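Local coordinates for protein tryptophan synthase alpha chain (Chlamydia trachomatis, PDB 6V82) that probably cleaves indoleglycerol phosphate to indole and glyceraldehyde 3-phosphate, the alpha-subunit half of the last step of tryptophan biosynthesis, at residues A[57-62]-A[225-230]; A[231-236]-A[241-246]. One frame throughout, in Å; residues are numbered along the deposited sequence.

Contact 1: residues A[57-62]-A[225-230]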
loop_
_atom_site.group_PDB
_atom_site.type_symbol
_atom_site.label_atom_id
_atom_site.label_comp_id
_atom_site.label_asym_id
_atom_site.label_seq_id
_atom_site.Cartn_x
_atom_site.Cartn_y
_atom_site.Cartn_z
ATOM N N PRO A 57 32.040 7.194 -15.109
ATOM C CA PRO A 57 30.922 7.339 -16.063
ATOM C C PRO A 57 31.338 7.694 -17.488
ATOM O O PRO A 57 30.707 7.229 -18.447
ATOM C CB PRO A 57 30.085 8.458 -15.428
ATOM C CG PRO A 57 30.411 8.392 -13.986
ATOM C CD PRO A 57 31.845 8.012 -13.902
ATOM N N GLU A 58 32.371 8.522 -17.650
ATOM C CA GLU A 58 32.854 8.877 -18.977
ATOM C C GLU A 58 33.167 7.633 -19.786
ATOM O O GLU A 58 32.791 7.518 -20.957
ATOM C CB GLU A 58 34.102 9.754 -18.858
ATOM C CG GLU A 58 33.852 11.252 -18.851
ATOM C CD GLU A 58 34.010 11.865 -20.228
ATOM O OE1 GLU A 58 33.494 12.983 -20.450
ATOM O OE2 GLU A 58 34.650 11.225 -21.090
ATOM N N ILE A 59 33.866 6.686 -19.164
ATOM C CA ILE A 59 34.250 5.466 -19.854
ATOM C C ILE A 59 33.051 4.541 -20.009
ATOM O O ILE A 59 32.950 3.801 -20.999
ATOM C CB ILE A 59 35.412 4.815 -19.086
ATOM C CG1 ILE A 59 36.555 5.828 -18.954
ATOM C CG2 ILE A 59 35.894 3.562 -19.783
ATOM C CD1 ILE A 59 36.966 6.477 -20.274
ATOM N N GLN A 60 32.121 4.572 -19.050
ATOM C CA GLN A 60 30.891 3.799 -19.180
ATOM C C GLN A 60 30.138 4.195 -20.449
ATOM O O GLN A 60 29.792 3.337 -21.268
ATOM C CB GLN A 60 30.022 3.984 -17.929
ATOM C CG GLN A 60 28.921 2.941 -17.752
ATOM C CD GLN A 60 28.784 2.443 -16.305
ATOM O OE1 GLN A 60 28.346 1.311 -16.061
ATOM N NE2 GLN A 60 29.157 3.288 -15.343
ATOM N N VAL A 61 29.918 5.503 -20.648
ATOM C CA VAL A 61 29.216 5.984 -21.840
ATOM C C VAL A 61 30.010 5.685 -23.115
ATOM O O VAL A 61 29.423 5.413 -24.174
ATOM C CB VAL A 61 28.913 7.486 -21.691
ATOM C CG1 VAL A 61 28.430 8.071 -22.994
ATOM C CG2 VAL A 61 27.865 7.683 -20.624
ATOM N N SER A 62 31.344 5.722 -23.036
ATOM C CA SER A 62 32.178 5.318 -24.165
ATOM C C SER A 62 31.928 3.859 -24.544
ATOM O O SER A 62 31.747 3.527 -25.721
ATOM C CB SER A 62 33.654 5.538 -23.818
ATOM O OG SER A 62 34.505 5.087 -24.858
ATOM N N ILE A 225 49.269 7.026 -16.818
ATOM C CA ILE A 225 48.213 6.653 -17.746
ATOM C C ILE A 225 47.255 7.828 -17.901
ATOM O O ILE A 225 46.856 8.456 -16.912
ATOM C CB ILE A 225 47.484 5.373 -17.295
ATOM C CG1 ILE A 225 46.309 5.068 -18.225
ATOM C CG2 ILE A 225 47.015 5.472 -15.857
ATOM C CD1 ILE A 225 45.690 3.698 -17.980
ATOM N N VAL A 226 46.927 8.143 -19.148
ATOM C CA VAL A 226 45.875 9.089 -19.496
ATOM C C VAL A 226 44.642 8.248 -19.810
ATOM O O VAL A 226 44.495 7.733 -20.924
ATOM C CB VAL A 226 46.275 9.960 -20.690
ATOM C CG1 VAL A 226 45.155 10.909 -21.045
ATOM C CG2 VAL A 226 47.581 10.695 -20.415
ATOM N N LYS A 227 43.756 8.095 -18.830
ATOM C CA LYS A 227 42.600 7.214 -18.975
ATOM C C LYS A 227 41.400 7.914 -19.606
ATOM O O LYS A 227 40.790 7.380 -20.537
ATOM C CB LYS A 227 42.203 6.642 -17.610
ATOM C CG LYS A 227 40.980 5.735 -17.636
ATOM C CD LYS A 227 41.233 4.517 -18.525
ATOM C CE LYS A 227 39.996 3.626 -18.637
ATOM N NZ LYS A 227 39.684 2.846 -17.392
ATOM N N THR A 228 41.043 9.095 -19.102
ATOM C CA THR A 228 39.837 9.807 -19.518
ATOM C C THR A 228 40.072 10.802 -20.659
ATOM O O THR A 228 39.245 10.893 -21.575
ATOM C CB THR A 228 39.234 10.545 -18.314
ATOM O OG1 THR A 228 38.721 9.592 -17.371
ATOM C CG2 THR A 228 38.106 11.478 -18.735
ATOM N N ALA A 229 41.196 11.533 -20.643
ATOM C CA ALA A 229 41.294 12.757 -21.440
ATOM C C ALA A 229 41.076 12.494 -22.927
ATOM O O ALA A 229 40.331 13.228 -23.586
ATOM C CB ALA A 229 42.642 13.441 -21.202
ATOM N N PHE A 230 41.706 11.441 -23.468
ATOM C CA PHE A 230 41.586 11.133 -24.892
ATOM C C PHE A 230 40.148 10.787 -25.264
ATOM O O PHE A 230 39.604 11.315 -26.242
ATOM C CB PHE A 230 42.528 9.984 -25.262
ATOM C CG PHE A 230 43.992 10.326 -25.125
ATOM C CD1 PHE A 230 44.481 11.542 -25.580
ATOM C CD2 PHE A 230 44.876 9.434 -24.535
ATOM C CE1 PHE A 230 45.830 11.858 -25.452
ATOM C CE2 PHE A 230 46.224 9.743 -24.405
ATOM C CZ PHE A 230 46.700 10.959 -24.862
#

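Contact 2: residues A[231-236]-A[241-246]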
loop_
_atom_site.group_PDB
_atom_site.type_symbol
_atom_site.label_atom_id
_atom_site.label_comp_id
_atom_site.label_asym_id
_atom_site.label_seq_id
_atom_site.Cartn_x
_atom_site.Cartn_y
_atom_site.Cartn_z
ATOM N N VAL A 231 39.516 9.896 -24.495
ATOM C CA VAL A 231 38.122 9.537 -24.753
ATOM C C VAL A 231 37.243 10.780 -24.710
ATOM O O VAL A 231 36.422 11.024 -25.605
ATOM C CB VAL A 231 37.646 8.472 -23.745
ATOM C CG1 VAL A 231 36.122 8.340 -23.763
ATOM C CG2 VAL A 231 38.303 7.137 -24.041
ATOM N N HIS A 232 37.416 11.593 -23.673
ATOM C CA HIS A 232 36.608 12.799 -23.542
ATOM C C HIS A 232 36.810 13.727 -24.733
ATOM O O HIS A 232 35.858 14.355 -25.210
ATOM C CB HIS A 232 36.955 13.505 -22.235
ATOM C CG HIS A 232 36.276 14.821 -22.067
ATOM N ND1 HIS A 232 35.031 14.945 -21.491
ATOM C CD2 HIS A 232 36.664 16.072 -22.404
ATOM C CE1 HIS A 232 34.681 16.218 -21.475
ATOM N NE2 HIS A 232 35.654 16.924 -22.024
ATOM N N GLN A 233 38.041 13.809 -25.241
ATOM C CA GLN A 233 38.313 14.678 -26.378
ATOM C C GLN A 233 37.582 14.211 -27.635
ATOM O O GLN A 233 37.132 15.046 -28.429
ATOM C CB GLN A 233 39.827 14.770 -26.614
ATOM C CG GLN A 233 40.243 15.568 -27.844
ATOM C CD GLN A 233 39.615 16.962 -27.900
ATOM O OE1 GLN A 233 39.329 17.575 -26.871
ATOM N NE2 GLN A 233 39.398 17.463 -29.113
ATOM N N THR A 234 37.420 12.896 -27.827
ATOM C CA THR A 234 36.686 12.450 -29.004
ATOM C C THR A 234 35.232 12.901 -28.953
ATOM O O THR A 234 34.582 12.981 -29.997
ATOM C CB THR A 234 36.771 10.920 -29.182
ATOM O OG1 THR A 234 36.001 10.252 -28.176
ATOM C CG2 THR A 234 38.225 10.428 -29.124
ATOM N N THR A 235 34.715 13.231 -27.774
ATOM C CA THR A 235 33.362 13.760 -27.668
ATOM C C THR A 235 33.290 15.273 -27.849
ATOM O O THR A 235 32.205 15.795 -28.134
ATOM C CB THR A 235 32.743 13.397 -26.312
ATOM O OG1 THR A 235 33.339 14.198 -25.281
ATOM C CG2 THR A 235 32.955 11.912 -26.003
ATOM N N MET A 236 34.403 15.991 -27.670
ATOM C CA MET A 236 34.421 17.433 -27.914
ATOM C C MET A 236 34.559 17.728 -29.404
ATOM O O MET A 236 33.726 18.422 -30.001
ATOM C CB MET A 236 35.571 18.084 -27.137
ATOM C CG MET A 236 35.417 18.071 -25.633
ATOM S SD MET A 236 34.151 19.219 -25.064
ATOM C CE MET A 236 34.871 20.808 -25.497
ATOM N N GLU A 241 43.366 14.780 -35.296
ATOM C CA GLU A 241 44.461 15.728 -35.112
ATOM C C GLU A 241 44.484 16.279 -33.693
ATOM O O GLU A 241 45.555 16.445 -33.100
ATOM C CB GLU A 241 44.337 16.871 -36.124
ATOM C CG GLU A 241 44.613 16.472 -37.568
ATOM C CD GLU A 241 43.553 15.549 -38.159
ATOM O OE1 GLU A 241 42.512 15.319 -37.503
ATOM O OE2 GLU A 241 43.763 15.050 -39.287
ATOM N N THR A 242 43.307 16.561 -33.125
ATOM C CA THR A 242 43.250 17.106 -31.773
ATOM C C THR A 242 43.675 16.088 -30.724
ATOM O O THR A 242 43.997 16.482 -29.598
ATOM C CB THR A 242 41.842 17.623 -31.449
ATOM O OG1 THR A 242 40.934 16.521 -31.360
ATOM C CG2 THR A 242 41.353 18.580 -32.515
ATOM N N LEU A 243 43.686 14.793 -31.061
ATOM C CA LEU A 243 44.219 13.788 -30.142
ATOM C C LEU A 243 45.743 13.812 -30.122
ATOM O O LEU A 243 46.361 13.778 -29.049
ATOM C CB LEU A 243 43.715 12.403 -30.528
ATOM C CG LEU A 243 42.226 12.184 -30.340
ATOM C CD1 LEU A 243 41.846 10.779 -30.803
ATOM C CD2 LEU A 243 41.884 12.388 -28.883
ATOM N N THR A 244 46.363 13.858 -31.303
ATOM C CA THR A 244 47.799 14.083 -31.375
ATOM C C THR A 244 48.191 15.307 -30.552
ATOM O O THR A 244 49.063 15.231 -29.679
ATOM C CB THR A 244 48.225 14.248 -32.834
ATOM O OG1 THR A 244 47.801 13.103 -33.583
ATOM C CG2 THR A 244 49.735 14.402 -32.937
ATOM N N ALA A 245 47.512 16.435 -30.795
ATOM C CA ALA A 245 47.811 17.676 -30.085
ATOM C C ALA A 245 47.641 17.520 -28.581
ATOM O O ALA A 245 48.486 17.983 -27.805
ATOM C CB ALA A 245 46.917 18.798 -30.607
ATOM N N LEU A 246 46.559 16.872 -28.149
ATOM C CA LEU A 246 46.318 16.704 -26.718
ATOM C C LEU A 246 47.423 15.880 -26.065
ATOM O O LEU A 246 47.892 16.217 -24.970
ATOM C CB LEU A 246 44.955 16.048 -26.488
ATOM C CG LEU A 246 44.583 15.801 -25.026
ATOM C CD1 LEU A 246 44.693 17.100 -24.237
ATOM C CD2 LEU A 246 43.181 15.210 -24.909
#

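Contact 1: residues A[57-62]-A[225-230]
Ile59, in the first turn of the helix that starts at Pro57, makes the main van der Waals part of this contact with Lys227, just past the end of strand 223-226. Its CG1 branch lies anti to the carbonyl carbon (chi1 -56°), which carries the methyl CD1 across to a backbone carbonyl of the other segment: CD1 of Ile59 stops 3.9 Å from O of Lys227 and 4.5 Å from CA of Thr228. Lower on the same branch, CG1 of Ile59 meets CE of Lys227 at 4.1 Å. The two side chains pass at a slant, and the nearest atom of the lysine side chain is this methylene CE, next to the ammonium.

A looser van der Waals touch joins Glu58 and Thr228, the pair with the closest CA atoms, 7.1 Å apart. Their side chains cross at about a right angle, and OE2 of Glu58 is 4.2 Å from the methyl CG2 of Thr228.

The polar ends are held by residues beyond the two segments: OE1 of Glu58 hydrogen-bonds to ND1 of His232, and OG1 of Thr228 to OD2 of Asp207, whose OD1 takes N of Lys227. The lysine chain, bent at chi2 (61°) and chi4 (-72°), brings NZ into a salt bridge with Asp55, a predicted proton acceptor, and the ammonium also makes cation-pi contacts with Tyr17 and Tyr95. The side chain of Glu44, the other predicted proton acceptor, comes within about 5 Å of that of Lys227.

The contact therefore lies beside the probable active site, where the loops following the parallel strands of a TIM barrel gather at the C-terminal ends of the barrel strands.

Contact 2: residues A[231-236]-A[241-246]
Gln233 carries this contact, laying its aliphatic part over two leucines of helix 241-250 and giving its amide to a threonine. The tight part is apolar: CG of Gln233 lies 3.7 Å from CD2 of Leu243, the two side chains sliding past each other in opposite directions, while CB of Gln233 rests 3.8 Å from CD2 of Leu246. The other methyl of Leu243, CD1, meets CG2 of Thr234 at 4.0 Å, and Ala31, Ala34 and Leu35 of helix 25-37 pack on the same leucine. This is a helical hairpin near the C-terminus of the chain, following the last strand of the TIM barrel; the axes of the two short segments approach to 9.9 Å and run roughly antiparallel, at 139°, with just four residues between the segments. Toward solvent the packing gives way to a single polar link. The glutamine chain leaves with CG anti to the backbone N (chi1 176°), and the bend at chi2 turns the amide toward Thr242, where NE2 of Gln233 is 2.9 Å from OG1 of Thr242. That hydrogen bond is somewhat bent, 149° at the hydrogen, with the oxygen tilted out of the amide plane. Thr242 OG1 is also hydrogen-bonded to O of Ser239 in the connecting turn.

The two contacts lie on the same side of the barrel, their centres about 11 Å apart. Contact 1 brings residues 57-62 to 225-230 across 162 intervening residues, and closes just before contact 2 opens. Helix 229-236 runs through both: contact 1 sets the turn that leads into it from strand 223-226, Lys227 and Thr228, against helix 57-68, and contact 2 packs the helix itself against helix 241-250. They also touch directly. Phe230 O packs on Leu243 CD2 at 3.6 Å, and Ser62 CB on Val231 CG1 at 3.7 Å. Strand 223-226 is the last of the eight parallel strands, so the chain passes from beside the predicted catalytic residues outward to the terminal helices at the surface.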